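Local coordinates for protein AlyQ (Persicobacter sp. CCB-QB2, PDB 5XNR) that probably depolymerises alginate as a lyase, pairing a catalytic beta-sandwich domain with a CBM32 carbohydrate-binding module in one chain, at residues Lys239-Gln244 and Gly300-Val305; Ile74-Asp79 and Thr106-Ile111; Cys158-Ile163 and Leu215-Glu220; Ile265-Val270 and Ser281-Lys286. All blocks are in the same frame, centred on the assembly; numbering follows the deposited sequence.

Interaction 1 of 4, residues Lys239-Gln244 and Gly300-Val305; sequences KQAITQ and GTVHEV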
loop_
_atom_site.group_PDB
_atom_site.type_symbol
_atom_site.label_atom_id
_atom_site.label_comp_id
_atom_site.label_asym_id
_atom_site.label_seq_id
_atom_site.Cartn_x
_atom_site.Cartn_y
_atom_site.Cartn_z
ATOM N N LYS A 239 -2.999 5.050 -10.023
ATOM C CA LYS A 239 -2.420 4.022 -9.152
ATOM C C LYS A 239 -2.824 4.325 -7.717
ATOM O O LYS A 239 -2.438 5.357 -7.187
ATOM C CB LYS A 239 -0.888 3.994 -9.212
ATOM C CG LYS A 239 -0.216 3.055 -8.211
ATOM C CD LYS A 239 1.306 3.116 -8.202
ATOM C CE LYS A 239 1.971 1.976 -8.939
ATOM N NZ LYS A 239 3.450 2.130 -8.964
ATOM N N GLN A 240 -3.544 3.402 -7.092
ATOM C CA GLN A 240 -4.168 3.672 -5.810
ATOM C C GLN A 240 -4.442 2.377 -5.044
ATOM O O GLN A 240 -4.400 1.281 -5.607
ATOM C CB GLN A 240 -5.512 4.352 -6.039
ATOM C CG GLN A 240 -6.559 3.480 -6.731
ATOM C CD GLN A 240 -7.786 4.279 -7.116
ATOM O OE1 GLN A 240 -7.905 5.464 -6.825
ATOM N NE2 GLN A 240 -8.702 3.638 -7.807
ATOM N N ALA A 241 -4.751 2.525 -3.764
ATOM C CA ALA A 241 -5.302 1.412 -2.987
ATOM C C ALA A 241 -6.523 1.915 -2.227
ATOM O O ALA A 241 -6.550 3.050 -1.751
ATOM C CB ALA A 241 -4.268 0.852 -2.048
ATOM N N ILE A 242 -7.557 1.096 -2.179
ATOM C CA ILE A 242 -8.660 1.419 -1.317
ATOM C C ILE A 242 -8.332 0.760 0.011
ATOM O O ILE A 242 -8.165 -0.464 0.045
ATOM C CB ILE A 242 -10.003 0.930 -1.879
ATOM C CG1 ILE A 242 -10.312 1.522 -3.257
ATOM C CG2 ILE A 242 -11.100 1.205 -0.870
ATOM C CD1 ILE A 242 -11.367 0.747 -4.036
ATOM N N THR A 243 -8.222 1.570 1.054
ATOM C CA THR A 243 -7.663 1.104 2.319
ATOM C C THR A 243 -8.726 0.964 3.414
ATOM O O THR A 243 -8.470 0.300 4.412
ATOM C CB THR A 243 -6.572 2.063 2.803
ATOM O OG1 THR A 243 -7.070 3.394 2.657
ATOM C CG2 THR A 243 -5.286 1.891 2.031
ATOM N N GLN A 244 -9.885 1.584 3.288
ATOM C CA GLN A 244 -10.891 1.445 4.359
ATOM C C GLN A 244 -12.289 1.652 3.786
ATOM O O GLN A 244 -12.455 2.451 2.881
ATOM C CB GLN A 244 -10.636 2.454 5.480
ATOM C CG GLN A 244 -11.456 2.217 6.751
ATOM C CD GLN A 244 -10.820 1.198 7.667
ATOM O OE1 GLN A 244 -10.797 0.005 7.380
ATOM N NE2 GLN A 244 -10.286 1.666 8.779
ATOM N N GLY A 300 -6.265 -2.465 0.845
ATOM C CA GLY A 300 -4.859 -2.054 0.921
ATOM C C GLY A 300 -4.013 -2.618 -0.213
ATOM O O GLY A 300 -2.793 -2.408 -0.237
ATOM N N THR A 301 -4.651 -3.326 -1.155
ATOM C CA THR A 301 -3.964 -3.845 -2.316
ATOM C C THR A 301 -3.833 -2.685 -3.308
ATOM O O THR A 301 -4.825 -2.093 -3.706
ATOM C CB THR A 301 -4.666 -5.090 -2.892
ATOM O OG1 THR A 301 -4.775 -6.075 -1.858
ATOM C CG2 THR A 301 -3.931 -5.696 -4.071
ATOM N N VAL A 302 -2.594 -2.368 -3.656
ATOM C CA VAL A 302 -2.307 -1.284 -4.574
ATOM C C VAL A 302 -2.639 -1.772 -5.975
ATOM O O VAL A 302 -2.148 -2.841 -6.364
ATOM C CB VAL A 302 -0.837 -0.858 -4.507
ATOM C CG1 VAL A 302 -0.508 0.226 -5.510
ATOM C CG2 VAL A 302 -0.462 -0.421 -3.112
ATOM N N HIS A 303 -3.479 -1.023 -6.693
ATOM C CA HIS A 303 -3.792 -1.401 -8.068
ATOM C C HIS A 303 -3.544 -0.224 -9.006
ATOM O O HIS A 303 -3.229 0.867 -8.547
ATOM C CB HIS A 303 -5.214 -1.922 -8.215
ATOM C CG HIS A 303 -6.284 -0.932 -7.900
ATOM N ND1 HIS A 303 -6.998 -0.978 -6.731
ATOM C CD2 HIS A 303 -6.808 0.086 -8.616
ATOM C CE1 HIS A 303 -7.912 -0.032 -6.735
ATOM N NE2 HIS A 303 -7.818 0.634 -7.877
ATOM N N GLU A 304 -3.662 -0.509 -10.304
ATOM C CA GLU A 304 -3.659 0.507 -11.364
ATOM C C GLU A 304 -4.916 0.323 -12.219
ATOM O O GLU A 304 -5.333 -0.801 -12.493
ATOM C CB GLU A 304 -2.427 0.388 -12.264
ATOM C CG GLU A 304 -1.098 0.566 -11.552
ATOM C CD GLU A 304 0.073 0.210 -12.439
ATOM O OE1 GLU A 304 0.431 -0.982 -12.473
ATOM O OE2 GLU A 304 0.593 1.129 -13.130
ATOM N N VAL A 305 -5.501 1.434 -12.639
ATOM C CA VAL A 305 -6.722 1.421 -13.431
ATOM C C VAL A 305 -6.611 2.502 -14.506
ATOM O O VAL A 305 -6.059 3.557 -14.248
ATOM C CB VAL A 305 -7.958 1.658 -12.553
ATOM C CG1 VAL A 305 -7.867 2.964 -11.789
ATOM C CG2 VAL A 305 -9.237 1.601 -13.367
#
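Gln240 and His303 leave neighbouring antiparallel strands side by side and point the same way, the amide standing almost upright to the imidazole (planes 84° apart). Gln240 NE2 donates to His303 NE2 at 3.1 Å; the bond keeps to the amide plane but meets the ring 26° out of its own. Gln240 CG presses on the same nitrogen, 3.3 Å from His303 NE2. With its CG between the backbone N and the carbonyl carbon (chi1 63°), the imidazole swings over the neighbouring strand, and Gln240 O lies above one ring face near the rim. That oxygen takes a nearly straight bond from His303 N at 2.7 Å, while Gln240 N returns one to His303 O at 2.9 Å. A leucine at His303 would probably leave the buried Gln240 amide without its acceptor and able to turn. On the opposite sheet face, the Lys239 and Val302 side chains run at a slant, Lys239 CG 3.9 Å from Val302 CG1; the ammonium makes a salt bridge with Glu143, and Ala241 CB meets Val302 CG2. Met271, from the facing sheet, touches both Gln240 and His303. The pair thus joins strands 233-244 and 302-310 inside the seven-stranded antiparallel sheet of the lyase beta-sandwich.

Interaction 2 of 4, residues Ile74-Asp79 and Thr106-Ile111; sequences ISLGSD and TTARYI
Leu76 reaches across to Ala108 and Ile111 inside the beta-sandwich of the F5/8 type C (CBM32) domain, where the 106-111 chain turns a corner at Arg109 and passes between sheets. Leu76 CB starts 3.8 Å from Ala108 CB. Leu76 CG touches both neighbours, 3.7 Å from Ala108 CB and nearly as close to Ile111 CG1. From there the branches part: Leu76 CD1 lies along Ile111, 3.7 Å from Ile111 CG1 and near its CG2, whereas CD2 turns to Ala108 CB and Thr106 CB. Val55 and Val86 pack round this leucine. Next to it, Gly77 N donates to Tyr110 O at 3.1 Å. In return Gly77 O receives two N-H groups, Tyr110 N at 2.8 Å almost in line with the carbonyl, and Arg109 N from well above its plane. Arg109 and Tyr110 opposite Gly77 form a classic beta bulge. At the backbone angles of Gly77 a CB would jam against the preceding carbonyl oxygen. From the bulge, Arg109 NE reaches a salt bridge with Asp48, and Tyr110 OH sits over the guanidinium centre. Tyr110 CG stands anti to its carbonyl carbon (chi1 -66°), and the ring edge meets the opposing chain, Ser78 O 3.3 Å from Tyr110 CD2.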
loop_
_atom_site.group_PDB
_atom_site.type_symbol
_atom_site.label_atom_id
_atom_site.label_comp_id
_atom_site.label_asym_id
_atom_site.label_seq_id
_atom_site.Cartn_x
_atom_site.Cartn_y
_atom_site.Cartn_z
ATOM N N ILE A 74 23.791 -7.844 18.651
ATOM C CA ILE A 74 23.685 -7.993 17.220
ATOM C C ILE A 74 24.261 -6.744 16.557
ATOM O O ILE A 74 23.999 -5.636 17.001
ATOM C CB ILE A 74 22.219 -8.197 16.820
ATOM C CG1 ILE A 74 21.602 -9.403 17.535
ATOM C CG2 ILE A 74 22.096 -8.269 15.303
ATOM C CD1 ILE A 74 20.097 -9.474 17.449
ATOM N N SER A 75 25.014 -6.951 15.490
ATOM C CA SER A 75 25.576 -5.852 14.743
ATOM C C SER A 75 25.465 -6.124 13.224
ATOM O O SER A 75 25.508 -7.265 12.761
ATOM C CB SER A 75 26.995 -5.574 15.218
ATOM O OG SER A 75 27.894 -6.611 14.837
ATOM N N LEU A 76 25.318 -5.045 12.453
ATOM C CA LEU A 76 24.887 -5.099 11.055
ATOM C C LEU A 76 25.750 -4.177 10.213
ATOM O O LEU A 76 26.255 -3.188 10.713
ATOM C CB LEU A 76 23.445 -4.600 10.958
ATOM C CG LEU A 76 22.383 -5.686 10.883
ATOM C CD1 LEU A 76 22.398 -6.527 12.149
ATOM C CD2 LEU A 76 21.015 -5.075 10.656
ATOM N N GLY A 77 25.846 -4.491 8.932
ATOM C CA GLY A 77 26.403 -3.565 7.951
ATOM C C GLY A 77 26.850 -4.272 6.684
ATOM O O GLY A 77 26.645 -5.471 6.531
ATOM N N SER A 78 27.535 -3.534 5.813
ATOM C CA SER A 78 27.858 -3.998 4.467
ATOM C C SER A 78 29.253 -4.643 4.418
ATOM O O SER A 78 29.535 -5.475 3.569
ATOM C CB SER A 78 27.751 -2.842 3.526
ATOM O OG SER A 78 28.291 -1.682 4.146
ATOM N N ASP A 79 30.135 -4.241 5.315
ATOM C CA ASP A 79 31.457 -4.837 5.403
ATOM C C ASP A 79 31.582 -5.399 6.830
ATOM O O ASP A 79 31.037 -4.804 7.761
ATOM C CB ASP A 79 32.527 -3.810 4.999
ATOM C CG ASP A 79 33.944 -4.177 5.414
ATOM O OD1 ASP A 79 34.228 -4.161 6.630
ATOM O OD2 ASP A 79 34.758 -4.503 4.524
ATOM N N THR A 106 17.561 -1.259 9.251
ATOM C CA THR A 106 18.899 -0.840 8.807
ATOM C C THR A 106 19.294 -1.652 7.558
ATOM O O THR A 106 18.978 -2.846 7.459
ATOM C CB THR A 106 19.950 -1.031 9.917
ATOM O OG1 THR A 106 19.380 -0.758 11.203
ATOM C CG2 THR A 106 21.175 -0.162 9.716
ATOM N N THR A 107 19.983 -1.006 6.615
ATOM C CA THR A 107 20.568 -1.676 5.445
ATOM C C THR A 107 21.782 -2.495 5.892
ATOM O O THR A 107 22.666 -1.951 6.566
ATOM C CB THR A 107 21.051 -0.682 4.376
ATOM O OG1 THR A 107 19.933 0.043 3.865
ATOM C CG2 THR A 107 21.771 -1.345 3.221
ATOM N N ALA A 108 21.843 -3.767 5.477
ATOM C CA ALA A 108 22.970 -4.635 5.818
ATOM C C ALA A 108 23.063 -5.820 4.857
ATOM O O ALA A 108 22.050 -6.339 4.397
ATOM C CB ALA A 108 22.828 -5.135 7.236
ATOM N N ARG A 109 24.297 -6.249 4.599
ATOM C CA ARG A 109 24.562 -7.529 3.973
ATOM C C ARG A 109 24.975 -8.550 5.040
ATOM O O ARG A 109 24.624 -9.731 4.942
ATOM C CB ARG A 109 25.669 -7.407 2.923
ATOM C CG ARG A 109 26.046 -8.736 2.287
ATOM C CD ARG A 109 27.174 -8.646 1.271
ATOM N NE ARG A 109 27.655 -9.975 0.912
ATOM C CZ ARG A 109 28.682 -10.225 0.112
ATOM N NH1 ARG A 109 29.064 -11.469 -0.089
ATOM N NH2 ARG A 109 29.324 -9.246 -0.493
ATOM N N TYR A 110 25.758 -8.102 6.020
ATOM C CA TYR A 110 26.266 -8.991 7.045
ATOM C C TYR A 110 25.566 -8.713 8.375
ATOM O O TYR A 110 25.320 -7.560 8.738
ATOM C CB TYR A 110 27.779 -8.827 7.182
ATOM C CG TYR A 110 28.589 -9.266 5.989
ATOM C CD1 TYR A 110 29.001 -10.582 5.840
ATOM C CD2 TYR A 110 29.024 -8.348 5.051
ATOM C CE1 TYR A 110 29.786 -10.984 4.765
ATOM C CE2 TYR A 110 29.822 -8.724 3.982
ATOM C CZ TYR A 110 30.195 -10.048 3.828
ATOM O OH TYR A 110 30.975 -10.409 2.769
ATOM N N ILE A 111 25.230 -9.799 9.069
ATOM C CA ILE A 111 24.642 -9.759 10.420
ATOM C C ILE A 111 25.510 -10.637 11.315
ATOM O O ILE A 111 25.799 -11.774 10.949
ATOM C CB ILE A 111 23.196 -10.267 10.443
ATOM C CG1 ILE A 111 22.230 -9.323 9.726
ATOM C CG2 ILE A 111 22.760 -10.527 11.872
ATOM C CD1 ILE A 111 22.323 -9.365 8.226
#

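Interaction 3 of 4, residues Cys158-Ile163 and Leu215-Glu220; sequences CNQWKI and LRERKE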
loop_
_atom_site.group_PDB
_atom_site.type_symbol
_atom_site.label_atom_id
_atom_site.label_comp_id
_atom_site.label_asym_id
_atom_site.label_seq_id
_atom_site.Cartn_x
_atom_site.Cartn_y
_atom_site.Cartn_z
ATOM N N CYS A 158 -1.149 21.090 -10.143
ATOM C CA CYS A 158 -1.997 21.340 -8.971
ATOM C C CYS A 158 -3.176 22.289 -9.309
ATOM O O CYS A 158 -4.194 22.349 -8.574
ATOM C CB CYS A 158 -1.159 21.794 -7.772
ATOM S SG CYS A 158 -0.048 23.212 -8.024
ATOM N N ASN A 159 -3.090 22.976 -10.446
ATOM C CA ASN A 159 -4.146 23.848 -10.941
ATOM C C ASN A 159 -5.334 23.044 -11.512
ATOM O O ASN A 159 -6.481 23.538 -11.481
ATOM C CB ASN A 159 -3.623 24.758 -12.058
ATOM C CG ASN A 159 -2.565 25.742 -11.598
ATOM O OD1 ASN A 159 -2.688 26.329 -10.528
ATOM N ND2 ASN A 159 -1.543 25.950 -12.411
ATOM N N GLN A 160 -5.067 21.816 -12.000
ATOM C CA GLN A 160 -5.960 21.056 -12.918
ATOM C C GLN A 160 -7.071 20.337 -12.132
ATOM O O GLN A 160 -7.884 19.663 -12.718
ATOM C CB GLN A 160 -5.123 20.079 -13.758
ATOM C CG GLN A 160 -5.891 19.280 -14.797
ATOM C CD GLN A 160 -5.053 18.630 -15.875
ATOM O OE1 GLN A 160 -3.852 18.423 -15.747
ATOM N NE2 GLN A 160 -5.704 18.250 -16.957
ATOM N N TRP A 161 -7.130 20.502 -10.819
ATOM C CA TRP A 161 -8.180 19.896 -10.012
ATOM C C TRP A 161 -8.656 20.887 -8.941
ATOM O O TRP A 161 -7.964 21.859 -8.583
ATOM C CB TRP A 161 -7.664 18.594 -9.386
ATOM C CG TRP A 161 -7.106 17.643 -10.396
ATOM C CD1 TRP A 161 -5.824 17.588 -10.870
ATOM C CD2 TRP A 161 -7.838 16.647 -11.121
ATOM N NE1 TRP A 161 -5.701 16.607 -11.816
ATOM C CE2 TRP A 161 -6.921 16.011 -11.987
ATOM C CE3 TRP A 161 -9.165 16.228 -11.112
ATOM C CZ2 TRP A 161 -7.300 14.976 -12.830
ATOM C CZ3 TRP A 161 -9.536 15.199 -11.941
ATOM C CH2 TRP A 161 -8.618 14.592 -12.794
ATOM N N LYS A 162 -9.865 20.626 -8.475
ATOM C CA LYS A 162 -10.401 21.163 -7.235
ATOM C C LYS A 162 -10.835 19.981 -6.374
ATOM O O LYS A 162 -11.151 18.928 -6.905
ATOM C CB LYS A 162 -11.615 22.062 -7.478
ATOM C CG LYS A 162 -12.860 21.327 -7.959
ATOM C CD LYS A 162 -14.019 22.228 -8.307
ATOM C CE LYS A 162 -15.201 22.085 -7.379
ATOM N NZ LYS A 162 -16.415 22.635 -8.024
ATOM N N ILE A 163 -10.880 20.186 -5.067
ATOM C CA ILE A 163 -11.315 19.155 -4.141
ATOM C C ILE A 163 -12.650 19.554 -3.492
ATOM O O ILE A 163 -12.956 20.749 -3.288
ATOM C CB ILE A 163 -10.235 18.891 -3.084
ATOM C CG1 ILE A 163 -10.415 17.517 -2.447
ATOM C CG2 ILE A 163 -10.190 19.992 -2.026
ATOM C CD1 ILE A 163 -9.154 16.994 -1.786
ATOM N N LEU A 215 -11.282 14.749 -6.061
ATOM C CA LEU A 215 -10.893 15.797 -7.048
ATOM C C LEU A 215 -11.880 15.847 -8.218
ATOM O O LEU A 215 -12.296 14.822 -8.689
ATOM C CB LEU A 215 -9.498 15.493 -7.594
ATOM C CG LEU A 215 -8.378 15.437 -6.556
ATOM C CD1 LEU A 215 -7.065 14.975 -7.191
ATOM C CD2 LEU A 215 -8.205 16.794 -5.876
ATOM N N ARG A 216 -12.242 17.047 -8.674
ATOM C CA ARG A 216 -13.001 17.201 -9.903
ATOM C C ARG A 216 -12.092 17.878 -10.952
ATOM O O ARG A 216 -11.432 18.893 -10.703
ATOM C CB ARG A 216 -14.288 17.981 -9.611
ATOM C CG ARG A 216 -15.273 18.064 -10.774
ATOM C CD ARG A 216 -15.446 19.457 -11.367
ATOM N NE ARG A 216 -16.628 19.648 -12.219
ATOM C CZ ARG A 216 -16.613 19.728 -13.552
ATOM N NH1 ARG A 216 -15.508 19.529 -14.264
ATOM N NH2 ARG A 216 -17.732 20.022 -14.171
ATOM N N GLU A 217 -12.045 17.304 -12.133
ATOM C CA GLU A 217 -11.208 17.837 -13.216
ATOM C C GLU A 217 -11.522 19.319 -13.475
ATOM O O GLU A 217 -12.667 19.743 -13.387
ATOM C CB GLU A 217 -11.441 17.018 -14.478
ATOM C CG GLU A 217 -10.369 17.222 -15.511
ATOM C CD GLU A 217 -10.502 16.335 -16.738
ATOM O OE1 GLU A 217 -11.446 15.491 -16.803
ATOM O OE2 GLU A 217 -9.644 16.495 -17.621
ATOM N N ARG A 218 -10.475 20.074 -13.781
ATOM C CA ARG A 218 -10.556 21.478 -14.140
ATOM C C ARG A 218 -9.742 21.738 -15.410
ATOM O O ARG A 218 -8.957 20.875 -15.826
ATOM C CB ARG A 218 -9.947 22.356 -13.046
ATOM C CG ARG A 218 -10.679 22.294 -11.719
ATOM C CD ARG A 218 -10.785 23.683 -11.133
ATOM N NE ARG A 218 -12.001 24.383 -11.493
ATOM C CZ ARG A 218 -12.313 25.596 -11.076
ATOM N NH1 ARG A 218 -13.577 25.977 -11.092
ATOM N NH2 ARG A 218 -11.375 26.405 -10.624
ATOM N N LYS A 219 -9.867 22.948 -15.955
ATOM C CA LYS A 219 -8.949 23.386 -16.996
ATOM C C LYS A 219 -7.533 23.401 -16.431
ATOM O O LYS A 219 -7.347 23.474 -15.218
ATOM C CB LYS A 219 -9.324 24.776 -17.496
ATOM C CG LYS A 219 -10.730 24.860 -18.068
ATOM C CD LYS A 219 -10.938 26.012 -19.016
ATOM C CE LYS A 219 -12.317 25.992 -19.635
ATOM N NZ LYS A 219 -12.638 27.305 -20.230
ATOM N N GLU A 220 -6.542 23.332 -17.306
ATOM C CA GLU A 220 -5.142 23.147 -16.863
ATOM C C GLU A 220 -4.575 24.406 -16.189
ATOM O O GLU A 220 -3.551 24.321 -15.526
ATOM C CB GLU A 220 -4.256 22.749 -18.044
ATOM C CG GLU A 220 -4.552 21.353 -18.577
ATOM C CD GLU A 220 -3.687 20.888 -19.739
ATOM O OE1 GLU A 220 -2.727 20.133 -19.472
ATOM O OE2 GLU A 220 -3.963 21.290 -20.912
HETATM O O HOH W 1 -8.312 18.837 -17.542
HETATM O O HOH W 2 -1.243 19.944 -17.320
#
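Lys162 and Arg216 face each other as a hydrogen-bonded antiparallel pair, Arg216 N giving a nearly axial bond to Lys162 O at 2.8 Å and Lys162 N a longer one to Arg216 O. They join strands 161-164 and 211-217 in one sheet of the lyase beta-sandwich; Leu215-Arg216 falls within an RSELR sequence, a signature of family PL7 alginate lyases. One step on, Arg218 N reaches Gln160 O at 2.8 Å from above the carbonyl plane. A water then ties the ends together, accepting from Gln160 NE2 and donating to Glu217 OE2 (2.7 Å) and Arg218 O. The Glu217 carboxylate is gripped further: Phe356 N and Trp228 NE1 bond its OE1, and His391 its OE2. Arg216 NH1 bonds the carbonyl oxygens of Glu217, the next residue, and Ile226, while the same guanidinium makes a cation-pi contact with Tyr355.

Outside this polar network, Trp161 is turned in between the sheets. Its CG stands anti to the carbonyl carbon (chi1 -54°), which brings Trp161 CE3 to 3.2 Å from Glu217 N. Leu215 CD1 lies over one ring face, and Glu217 CG and Gln160 CG over the opposite one; Tyr387 of the other sheet meets the indole nearly at right angles. Replacement of Trp161 by alanine would probably open a gap between Leu215 and Glu217 and leave Tyr387 without its aromatic partner. Farther along, Phe194 touches both Ile163 and Leu215, and Leu215 CD2 rests 4.0 Å from Ile163 CB.

Interaction 4 of 4, residues Ile265-Val270 and Ser281-Lys286; sequences IDDAMV and SFNGGK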
loop_
_atom_site.group_PDB
_atom_site.type_symbol
_atom_site.label_atom_id
_atom_site.label_comp_id
_atom_site.label_asym_id
_atom_site.label_seq_id
_atom_site.Cartn_x
_atom_site.Cartn_y
_atom_site.Cartn_z
ATOM N N ILE A 265 -27.040 10.277 -18.256
ATOM C CA ILE A 265 -25.665 9.842 -18.276
ATOM C C ILE A 265 -25.141 9.806 -16.835
ATOM O O ILE A 265 -24.840 8.735 -16.311
ATOM C CB ILE A 265 -24.838 10.769 -19.188
ATOM C CG1 ILE A 265 -25.396 10.800 -20.615
ATOM C CG2 ILE A 265 -23.367 10.381 -19.173
ATOM C CD1 ILE A 265 -25.129 9.535 -21.421
ATOM N N ASP A 266 -25.073 10.968 -16.192
ATOM C CA ASP A 266 -24.614 11.092 -14.795
ATOM C C ASP A 266 -23.228 10.431 -14.651
ATOM O O ASP A 266 -22.306 10.720 -15.427
ATOM C CB ASP A 266 -25.682 10.554 -13.833
ATOM C CG ASP A 266 -25.570 11.027 -12.380
ATOM O OD1 ASP A 266 -24.910 12.070 -12.129
ATOM O OD2 ASP A 266 -26.165 10.352 -11.492
ATOM N N ASP A 267 -23.083 9.543 -13.668
ATOM C CA ASP A 267 -21.817 8.865 -13.375
ATOM C C ASP A 267 -21.680 7.696 -14.360
ATOM O O ASP A 267 -21.880 6.543 -14.024
ATOM C CB ASP A 267 -21.729 8.476 -11.883
ATOM C CG ASP A 267 -22.887 7.636 -11.333
ATOM O OD1 ASP A 267 -24.046 7.921 -11.695
ATOM O OD2 ASP A 267 -22.628 6.704 -10.538
ATOM N N ALA A 268 -21.292 8.043 -15.574
ATOM C CA ALA A 268 -21.298 7.160 -16.744
ATOM C C ALA A 268 -20.457 5.907 -16.491
ATOM O O ALA A 268 -20.815 4.811 -16.919
ATOM C CB ALA A 268 -20.772 7.922 -17.953
ATOM N N MET A 269 -19.328 6.089 -15.820
ATOM C CA MET A 269 -18.401 4.991 -15.637
ATOM C C MET A 269 -17.560 5.241 -14.383
ATOM O O MET A 269 -16.791 6.206 -14.357
ATOM C CB MET A 269 -17.481 4.847 -16.851
ATOM C CG MET A 269 -16.597 3.616 -16.782
ATOM S SD MET A 269 -15.645 3.376 -18.296
ATOM C CE MET A 269 -14.590 1.992 -17.870
ATOM N N VAL A 270 -17.723 4.379 -13.366
ATOM C CA VAL A 270 -17.024 4.533 -12.086
ATOM C C VAL A 270 -16.511 3.169 -11.660
ATOM O O VAL A 270 -17.039 2.188 -12.077
ATOM C CB VAL A 270 -17.890 5.154 -10.972
ATOM C CG1 VAL A 270 -18.672 6.355 -11.474
ATOM C CG2 VAL A 270 -18.832 4.153 -10.325
ATOM N N SER A 281 -19.291 0.458 -12.601
ATOM C CA SER A 281 -20.742 0.706 -12.604
ATOM C C SER A 281 -21.078 1.888 -13.510
ATOM O O SER A 281 -20.402 2.912 -13.474
ATOM C CB SER A 281 -21.274 0.966 -11.215
ATOM O OG SER A 281 -22.685 0.806 -11.199
ATOM N N PHE A 282 -22.170 1.749 -14.246
ATOM C CA PHE A 282 -22.468 2.651 -15.328
ATOM C C PHE A 282 -23.819 3.315 -15.048
ATOM O O PHE A 282 -24.839 2.760 -15.379
ATOM C CB PHE A 282 -22.406 1.878 -16.648
ATOM C CG PHE A 282 -21.142 1.079 -16.860
ATOM C CD1 PHE A 282 -21.030 -0.225 -16.397
ATOM C CD2 PHE A 282 -20.058 1.617 -17.542
ATOM C CE1 PHE A 282 -19.860 -0.952 -16.595
ATOM C CE2 PHE A 282 -18.890 0.889 -17.747
ATOM C CZ PHE A 282 -18.788 -0.398 -17.273
ATOM N N ASN A 283 -23.796 4.501 -14.425
ATOM C CA ASN A 283 -24.986 5.215 -13.921
ATOM C C ASN A 283 -25.793 4.270 -13.018
ATOM O O ASN A 283 -27.038 4.180 -13.098
ATOM C CB ASN A 283 -25.817 5.837 -15.050
ATOM C CG ASN A 283 -26.811 6.901 -14.608
ATOM O OD1 ASN A 283 -26.929 7.213 -13.424
ATOM N ND2 ASN A 283 -27.545 7.457 -15.562
ATOM N N GLY A 284 -25.078 3.590 -12.124
ATOM C CA GLY A 284 -25.711 2.717 -11.138
ATOM C C GLY A 284 -26.643 1.712 -11.796
ATOM O O GLY A 284 -27.748 1.514 -11.318
ATOM N N GLY A 285 -26.210 1.126 -12.915
ATOM C CA GLY A 285 -26.944 0.047 -13.552
ATOM C C GLY A 285 -27.929 0.506 -14.627
ATOM O O GLY A 285 -28.547 -0.340 -15.268
ATOM N N LYS A 286 -28.068 1.808 -14.864
ATOM C CA LYS A 286 -29.111 2.311 -15.749
ATOM C C LYS A 286 -28.640 2.322 -17.205
ATOM O O LYS A 286 -29.471 2.309 -18.099
ATOM C CB LYS A 286 -29.535 3.723 -15.337
ATOM C CG LYS A 286 -30.262 3.812 -14.001
ATOM C CD LYS A 286 -30.984 5.140 -13.755
ATOM C CE LYS A 286 -31.034 5.530 -12.288
ATOM N NZ LYS A 286 -32.271 6.276 -11.959
HETATM O O HOH W 3 -26.567 7.536 -10.867
#
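Val270 and Ser281 pair through two backbone bonds, Ser281 N to Val270 O at 2.9 Å and Val270 N to Ser281 O at 3.1 Å, and this end of the contact is closely filled. Val270 CG2 lies against Ser281 CB, while Ser281 OG turns to Asp290. Beside them, Met269 and Phe282 extend the same way. With CG anti to the backbone N (chi1 -173°) and the rest of the chain extended, Met269 lies alongside Phe282, Met269 CG 3.7 Å from Phe282 CE2. The sulfur makes an oblique Met-aromatic contact, 73° off the ring normal. His314 and Leu316 of the opposing sheet press on Met269, and Ala268 O sits at the ring edge, 3.3 Å from Phe282 CD2. The pairing belongs to the beta hairpin of strands 269-274 and 277-281, at the mouth where its two chains run out into loops; Ala268 and Met269 form a classic bulge opposite Ile257.

Asn283 is still closely held: its N reaches Asp267 O at 2.8 Å from above the carbonyl plane, and Asn283 CB lies 3.3 Å from Ile265 O. The side chains of Asp267 and Asn283 cross at about a right angle, and a water joins Asn283 OD1 to Asp267. Asp266 OD1 is hydrogen-bonded to His258 NE2. The loose side begins beyond, in a type I' turn whose Gly284, Gly285 and Lys286 are exposed to solvent, closed by a backbone bond from Lys286 N to Asn283 O.

Interactions 1, 3 and 4 lie in the lyase domain and interaction 2 in the CBM32 module, its centre 33 Å from that of interaction 1 and 54 Å from that of interaction 4. Interactions 3 and 4 share one curled sheet, their nearest atoms about 10 Å apart; interaction 1 belongs to the facing sheet, with interaction 4 nested in its chain loop and about 7 Å away at the nearest atoms. The RSELR sequence ending in interaction 3 and His258, which ends a Gln-Ile-His sequence found in PL7 lyases and bonds Asp266 of interaction 4, are consistent with a substrate groove on that curled sheet. The bound potassium ion lies about 8 Å from the Ile163 side chain of interaction 3.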